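Local coordinates for protein EF-P arginine 32 rhamnosyl-transferase (Pseudomonas putida KT2440, PDB 5NV8) that belongs to the EarP family of rhamnosyltransferases and holds 2'-deoxy-thymidine-beta-L-rhamnose in a pocket of the chain, at residues Asp174-Ser179 and Phe271-Trp276; Arg291-Trp294 and Pro298-Trp301. All coordinates share one frame; numbering follows the deposited sequence.

Contact 1 (Asp174-Ser179 and Phe271-Trp276). With TRH (2'-deoxy-thymidine-beta-L-rhamnose), chain B.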
loop_
_atom_site.group_PDB
_atom_site.type_symbol
_atom_site.label_atom_id
_atom_site.label_comp_id
_atom_site.label_asym_id
_atom_site.label_seq_id
_atom_site.Cartn_x
_atom_site.Cartn_y
_atom_site.Cartn_z
ATOM N N ASP A 174 8.831 -6.326 12.278
ATOM C CA ASP A 174 8.918 -7.546 13.074
ATOM C C ASP A 174 8.713 -7.264 14.558
ATOM O O ASP A 174 8.013 -8.017 15.245
ATOM C CB ASP A 174 10.269 -8.218 12.833
ATOM C CG ASP A 174 10.414 -8.727 11.415
ATOM O OD1 ASP A 174 11.496 -9.249 11.072
ATOM O OD2 ASP A 174 9.436 -8.609 10.645
ATOM N N GLY A 175 9.316 -6.189 15.070
ATOM C CA GLY A 175 9.134 -5.850 16.472
ATOM C C GLY A 175 7.703 -5.483 16.815
ATOM O O GLY A 175 7.242 -5.739 17.929
ATOM N N PHE A 176 6.983 -4.884 15.866
ATOM C CA PHE A 176 5.584 -4.540 16.101
ATOM C C PHE A 176 4.710 -5.789 16.126
ATOM O O PHE A 176 3.887 -5.965 17.032
ATOM C CB PHE A 176 5.103 -3.562 15.026
ATOM C CG PHE A 176 3.662 -3.159 15.169
ATOM C CD1 PHE A 176 3.310 -2.064 15.938
ATOM C CD2 PHE A 176 2.662 -3.873 14.531
ATOM C CE1 PHE A 176 1.986 -1.690 16.069
ATOM C CE2 PHE A 176 1.340 -3.506 14.660
ATOM C CZ PHE A 176 1.001 -2.411 15.428
ATOM N N GLN A 177 4.877 -6.672 15.138
ATOM C CA GLN A 177 4.042 -7.862 15.029
ATOM C C GLN A 177 4.377 -8.924 16.069
ATOM O O GLN A 177 3.580 -9.850 16.256
ATOM C CB GLN A 177 4.167 -8.463 13.627
ATOM C CG GLN A 177 3.706 -7.536 12.517
ATOM C CD GLN A 177 3.831 -8.162 11.137
ATOM O OE1 GLN A 177 4.768 -8.915 10.863
ATOM N NE2 GLN A 177 2.881 -7.855 10.262
ATOM N N GLN A 178 5.524 -8.822 16.740
ATOM C CA GLN A 178 5.923 -9.784 17.758
ATOM C C GLN A 178 5.623 -9.307 19.172
ATOM O O GLN A 178 5.906 -10.034 20.129
ATOM C CB GLN A 178 7.417 -10.105 17.632
ATOM C CG GLN A 178 7.757 -11.103 16.535
ATOM C CD GLN A 178 9.237 -11.103 16.182
ATOM O OE1 GLN A 178 10.008 -10.283 16.683
ATOM N NE2 GLN A 178 9.639 -12.022 15.311
ATOM N N SER A 179 5.065 -8.110 19.327
ATOM C CA SER A 179 4.700 -7.564 20.628
ATOM C C SER A 179 3.182 -7.506 20.718
ATOM O O SER A 179 2.537 -6.782 19.951
ATOM C CB SER A 179 5.311 -6.177 20.831
ATOM O OG SER A 179 6.722 -6.253 20.940
ATOM N N PHE A 271 -0.432 4.252 9.198
ATOM C CA PHE A 271 -0.972 3.399 8.147
ATOM C C PHE A 271 -0.128 2.143 7.965
ATOM O O PHE A 271 -0.666 1.083 7.624
ATOM C CB PHE A 271 -1.070 4.173 6.831
ATOM C CG PHE A 271 -1.644 3.370 5.698
ATOM C CD1 PHE A 271 -3.002 3.101 5.640
ATOM C CD2 PHE A 271 -0.826 2.881 4.691
ATOM C CE1 PHE A 271 -3.535 2.357 4.603
ATOM C CE2 PHE A 271 -1.354 2.139 3.647
ATOM C CZ PHE A 271 -2.710 1.875 3.604
ATOM N N ASP A 272 1.188 2.241 8.183
ATOM C CA ASP A 272 2.018 1.041 8.220
ATOM C C ASP A 272 1.615 0.139 9.380
ATOM O O ASP A 272 1.517 -1.084 9.222
ATOM C CB ASP A 272 3.497 1.418 8.332
ATOM C CG ASP A 272 4.088 1.879 7.011
ATOM O OD1 ASP A 272 3.705 1.331 5.954
ATOM O OD2 ASP A 272 4.943 2.790 7.035
ATOM N N ARG A 273 1.384 0.727 10.556
ATOM C CA ARG A 273 0.928 -0.054 11.702
ATOM C C ARG A 273 -0.411 -0.719 11.410
ATOM O O ARG A 273 -0.661 -1.848 11.848
ATOM C CB ARG A 273 0.831 0.839 12.942
ATOM C CG ARG A 273 2.020 1.776 13.149
ATOM C CD ARG A 273 2.357 1.947 14.628
ATOM N NE ARG A 273 1.635 3.064 15.237
ATOM C CZ ARG A 273 1.486 3.235 16.548
ATOM N NH1 ARG A 273 2.009 2.362 17.397
ATOM N NH2 ARG A 273 0.812 4.280 17.012
ATOM N N LEU A 274 -1.282 -0.034 10.666
ATOM C CA LEU A 274 -2.538 -0.643 10.240
ATOM C C LEU A 274 -2.284 -1.877 9.382
ATOM O O LEU A 274 -2.832 -2.953 9.647
ATOM C CB LEU A 274 -3.383 0.377 9.476
ATOM C CG LEU A 274 -4.838 -0.018 9.201
ATOM C CD1 LEU A 274 -5.542 -0.422 10.487
ATOM C CD2 LEU A 274 -5.582 1.111 8.514
ATOM N N LEU A 275 -1.445 -1.738 8.350
ATOM C CA LEU A 275 -1.153 -2.868 7.471
ATOM C C LEU A 275 -0.550 -4.032 8.248
ATOM O O LEU A 275 -0.930 -5.190 8.040
ATOM C CB LEU A 275 -0.212 -2.433 6.348
ATOM C CG LEU A 275 -0.722 -1.380 5.361
ATOM C CD1 LEU A 275 0.380 -0.987 4.387
ATOM C CD2 LEU A 275 -1.950 -1.882 4.610
ATOM N N TRP A 276 0.390 -3.744 9.154
ATOM C CA TRP A 276 1.021 -4.791 9.948
ATOM C C TRP A 276 0.040 -5.484 10.887
ATOM O O TRP A 276 0.309 -6.608 11.322
ATOM C CB TRP A 276 2.184 -4.211 10.760
ATOM C CG TRP A 276 3.207 -3.478 9.941
ATOM C CD1 TRP A 276 3.397 -3.566 8.590
ATOM C CD2 TRP A 276 4.182 -2.539 10.421
ATOM N NE1 TRP A 276 4.429 -2.746 8.203
ATOM C CE2 TRP A 276 4.925 -2.103 9.306
ATOM C CE3 TRP A 276 4.498 -2.028 11.685
ATOM C CZ2 TRP A 276 5.966 -1.182 9.416
ATOM C CZ3 TRP A 276 5.532 -1.113 11.791
ATOM C CH2 TRP A 276 6.254 -0.701 10.664
HETATM O O4P TRH B . -4.707 5.894 -5.420
HETATM P P2 TRH B . -3.512 6.450 -4.735
HETATM O O3P TRH B . -3.896 7.656 -3.727
HETATM O O1 TRH B . -2.406 6.999 -5.769
HETATM C C1 TRH B . -2.692 6.913 -7.180
HETATM C C2 TRH B . -1.477 7.349 -8.011
HETATM O O2 TRH B . -0.772 8.417 -7.377
HETATM C C3 TRH B . -1.931 7.861 -9.384
HETATM O O3 TRH B . -2.373 9.220 -9.265
HETATM C C4 TRH B . -3.082 7.011 -9.880
HETATM O O4 TRH B . -2.662 5.635 -9.932
HETATM O OPP TRH B . -2.807 5.325 -3.814
HETATM P P TRH B . -1.315 5.554 -3.285
HETATM O O1P TRH B . -0.307 5.659 -4.369
HETATM O O2P TRH B . -0.974 4.343 -2.274
HETATM O "O5'" TRH B . -1.340 6.859 -2.342
HETATM C "C5'" TRH B . -1.871 6.772 -1.022
HETATM C "C4'" TRH B . -0.945 7.529 -0.084
HETATM O "O4'" TRH B . -1.741 7.888 1.078
HETATM C "C3'" TRH B . 0.103 6.571 0.447
HETATM O "O3'" TRH B . 1.125 7.313 1.124
HETATM C "C2'" TRH B . -0.741 5.848 1.471
HETATM C "C1'" TRH B . -1.183 7.112 2.167
HETATM N N11 TRH B . -2.188 6.910 3.233
HETATM C C21 TRH B . -1.961 7.458 4.434
HETATM O O21 TRH B . -0.934 8.101 4.639
HETATM N N31 TRH B . -2.886 7.303 5.463
HETATM C C41 TRH B . -4.057 6.582 5.261
HETATM O O41 TRH B . -4.856 6.459 6.188
HETATM C C51 TRH B . -4.299 6.016 4.017
HETATM C C5A TRH B . -5.467 5.294 3.805
HETATM C C61 TRH B . -3.367 6.179 2.995
#
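Phe176 and Trp276 form the aromatic centre of this helix-helix contact, as an offset edge-to-face pair: the six-membered ring of Trp276 turns its edge to the Phe176 face, with centroids 5.7 Å apart and planes at 60°. The closest carbons are Phe176 CB and Trp276 CE3, at 3.7 Å. Phe176 reaches across because its CG stands anti to the backbone N (chi1 179°), which carries the ring outward to the helix of Arg273. There CE1 meets the aliphatic CD of Arg273 at 3.9 Å, the two side chains crossing at roughly a right angle. Arg273 NE is in a salt bridge with Asp270, three residues earlier in the helix, while Phe176 CE2 and CZ also approach the arginine's backbone O.

The two helices, 169-177 and 268-277, come from distant parts of the chain, and 268-277 leads into strand 280-284 of the mixed sheet, in the Rossmann-like domain of what is consistent with a two-domain GT-B fold. The first helix sits on the far side of the second from the ligand: Phe271, a pocket residue, lays one ring face against the base of TRH, its CD1 3.6 Å from TRH C51, while Leu275 CG lies over the opposite face.

One hydrogen bond crosses the contact. Gln177 NE2 donates to Trp276 O at 3.0 Å, with an N-H...O angle of 159°, and meets a lone pair in the carbonyl plane. The acceptor lies close to the amide plane of Gln177. At the other end of that amide, OE1 receives a weak hydrogen bond from Arg366, and Trp276 O takes a second, weak one from Arg183.

Contact 2 (Arg291-Trp294 and Pro298-Trp301)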
loop_
_atom_site.group_PDB
_atom_site.type_symbol
_atom_site.label_atom_id
_atom_site.label_comp_id
_atom_site.label_asym_id
_atom_site.label_seq_id
_atom_site.Cartn_x
_atom_site.Cartn_y
_atom_site.Cartn_z
ATOM N N ARG A 291 3.739 -0.579 0.153
ATOM C CA ARG A 291 3.740 -0.649 1.612
ATOM C C ARG A 291 3.137 -1.959 2.107
ATOM O O ARG A 291 3.641 -2.558 3.064
ATOM C CB ARG A 291 2.976 0.540 2.189
ATOM C CG ARG A 291 3.692 1.865 2.024
ATOM C CD ARG A 291 4.755 2.021 3.087
ATOM N NE ARG A 291 6.099 1.954 2.530
ATOM C CZ ARG A 291 7.204 2.152 3.237
ATOM N NH1 ARG A 291 7.123 2.428 4.534
ATOM N NH2 ARG A 291 8.389 2.076 2.648
ATOM N N ALA A 292 2.061 -2.421 1.467
ATOM C CA ALA A 292 1.452 -3.681 1.876
ATOM C C ALA A 292 2.332 -4.871 1.523
ATOM O O ALA A 292 2.249 -5.915 2.180
ATOM C CB ALA A 292 0.069 -3.831 1.241
ATOM N N GLN A 293 3.172 -4.740 0.492
ATOM C CA GLN A 293 4.108 -5.812 0.172
ATOM C C GLN A 293 5.167 -5.953 1.259
ATOM O O GLN A 293 5.525 -7.073 1.642
ATOM C CB GLN A 293 4.748 -5.564 -1.198
ATOM C CG GLN A 293 3.771 -5.687 -2.369
ATOM C CD GLN A 293 4.394 -5.350 -3.716
ATOM O OE1 GLN A 293 5.256 -6.074 -4.214
ATOM N NE2 GLN A 293 3.956 -4.246 -4.312
ATOM N N TRP A 294 5.673 -4.828 1.777
ATOM C CA TRP A 294 6.579 -4.876 2.918
ATOM C C TRP A 294 5.886 -5.357 4.185
ATOM O O TRP A 294 6.553 -5.900 5.070
ATOM C CB TRP A 294 7.208 -3.503 3.171
ATOM C CG TRP A 294 7.941 -2.909 1.988
ATOM C CD1 TRP A 294 7.848 -1.625 1.537
ATOM C CD2 TRP A 294 8.877 -3.570 1.119
ATOM N NE1 TRP A 294 8.662 -1.444 0.446
ATOM C CE2 TRP A 294 9.304 -2.622 0.168
ATOM C CE3 TRP A 294 9.396 -4.868 1.055
ATOM C CZ2 TRP A 294 10.220 -2.931 -0.835
ATOM C CZ3 TRP A 294 10.301 -5.173 0.057
ATOM C CH2 TRP A 294 10.705 -4.209 -0.874
ATOM N N PRO A 298 -1.123 -11.397 3.425
ATOM C CA PRO A 298 -1.909 -11.514 2.190
ATOM C C PRO A 298 -2.583 -10.192 1.848
ATOM O O PRO A 298 -3.063 -9.475 2.727
ATOM C CB PRO A 298 -2.935 -12.601 2.528
ATOM C CG PRO A 298 -2.253 -13.443 3.538
ATOM C CD PRO A 298 -1.405 -12.502 4.359
ATOM N N MET A 299 -2.610 -9.865 0.558
ATOM C CA MET A 299 -2.998 -8.528 0.136
ATOM C C MET A 299 -3.829 -8.583 -1.139
ATOM O O MET A 299 -3.991 -9.633 -1.767
ATOM C CB MET A 299 -1.771 -7.636 -0.090
ATOM C CG MET A 299 -0.635 -8.337 -0.812
ATOM S SD MET A 299 0.876 -7.364 -0.810
ATOM C CE MET A 299 0.312 -5.917 -1.694
ATOM N N LEU A 300 -4.345 -7.417 -1.520
ATOM C CA LEU A 300 -5.116 -7.247 -2.743
ATOM C C LEU A 300 -4.841 -5.856 -3.297
ATOM O O LEU A 300 -4.669 -4.903 -2.533
ATOM C CB LEU A 300 -6.614 -7.435 -2.486
ATOM C CG LEU A 300 -7.534 -7.430 -3.707
ATOM C CD1 LEU A 300 -7.010 -8.367 -4.786
ATOM C CD2 LEU A 300 -8.954 -7.814 -3.297
ATOM N N TRP A 301 -4.807 -5.748 -4.624
ATOM C CA TRP A 301 -4.439 -4.520 -5.315
ATOM C C TRP A 301 -5.591 -4.049 -6.189
ATOM O O TRP A 301 -6.273 -4.858 -6.825
ATOM C CB TRP A 301 -3.187 -4.736 -6.169
ATOM C CG TRP A 301 -2.604 -3.493 -6.779
ATOM C CD1 TRP A 301 -2.717 -2.212 -6.316
ATOM C CD2 TRP A 301 -1.799 -3.421 -7.962
ATOM N NE1 TRP A 301 -2.038 -1.348 -7.143
ATOM C CE2 TRP A 301 -1.465 -2.065 -8.160
ATOM C CE3 TRP A 301 -1.332 -4.372 -8.875
ATOM C CZ2 TRP A 301 -0.687 -1.639 -9.232
ATOM C CZ3 TRP A 301 -0.558 -3.947 -9.939
ATOM C CH2 TRP A 301 -0.243 -2.591 -10.110
#
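Helix 287-295 runs over strand 299-302 with Ala292 and Met299 as the nearest backbone positions, their CA atoms 6.8 Å apart, and no hydrogen bond joins the two segments. Met299 spans the gap. Its CG lies between the backbone N and the carbonyl carbon (chi1 42°), and the chain then runs out extended before bending at chi3 (-61°), which brings the terminal methyl onto the helix. CE packs against two helix side chains, 3.6 Å from Ala292 CB and 3.5 Å from Gln293 CG. The sulfur lies next to the backbone, SD 3.6 Å from Ala292 O, and also touches Gln293 CG. Gln293 points its CB away from the strand, yet CG still touches the methionine while the amide continues past it: OE1 is hydrogen-bonded to Trp368 and NE2 to Phe289 O, one turn back in the helix. Trp338 of helix 328-343 also touches Met299. This is the second half of a beta-alpha-beta unit, strand 280-284, helix 287-295, strand 299-302, in which the helix crosses over to bring the chain back parallel. With every touching residue buried, the contact rests on van der Waals packing, while strand 299-302 is also bonded to strand 280-284 through Leu300 and the Gln293 amide is satisfied by partners outside the contact.

In the fold
Contact 2 is buried throughout and close to the centre of the chain, whereas contact 1 is farther out and only partly buried: Phe176 and Trp276 are buried, Gln177 and Arg273 partly exposed. Their chemistry differs too: aliphatic carbon and sulfur in contact 2, an aromatic pair with a glutamine hydrogen bond and an arginine in contact 1. Contact 2 is local, joining consecutive elements of one beta-alpha-beta unit, while contact 1 joins segments 92 residues apart. They share no element, but their centres lie about 13 Å apart and they touch where helix 268-277 packs on helix 287-295: Leu275 CD1 is 3.7 Å from Ala292 N, and Asp272 and Arg291 form a long, weak ion pair.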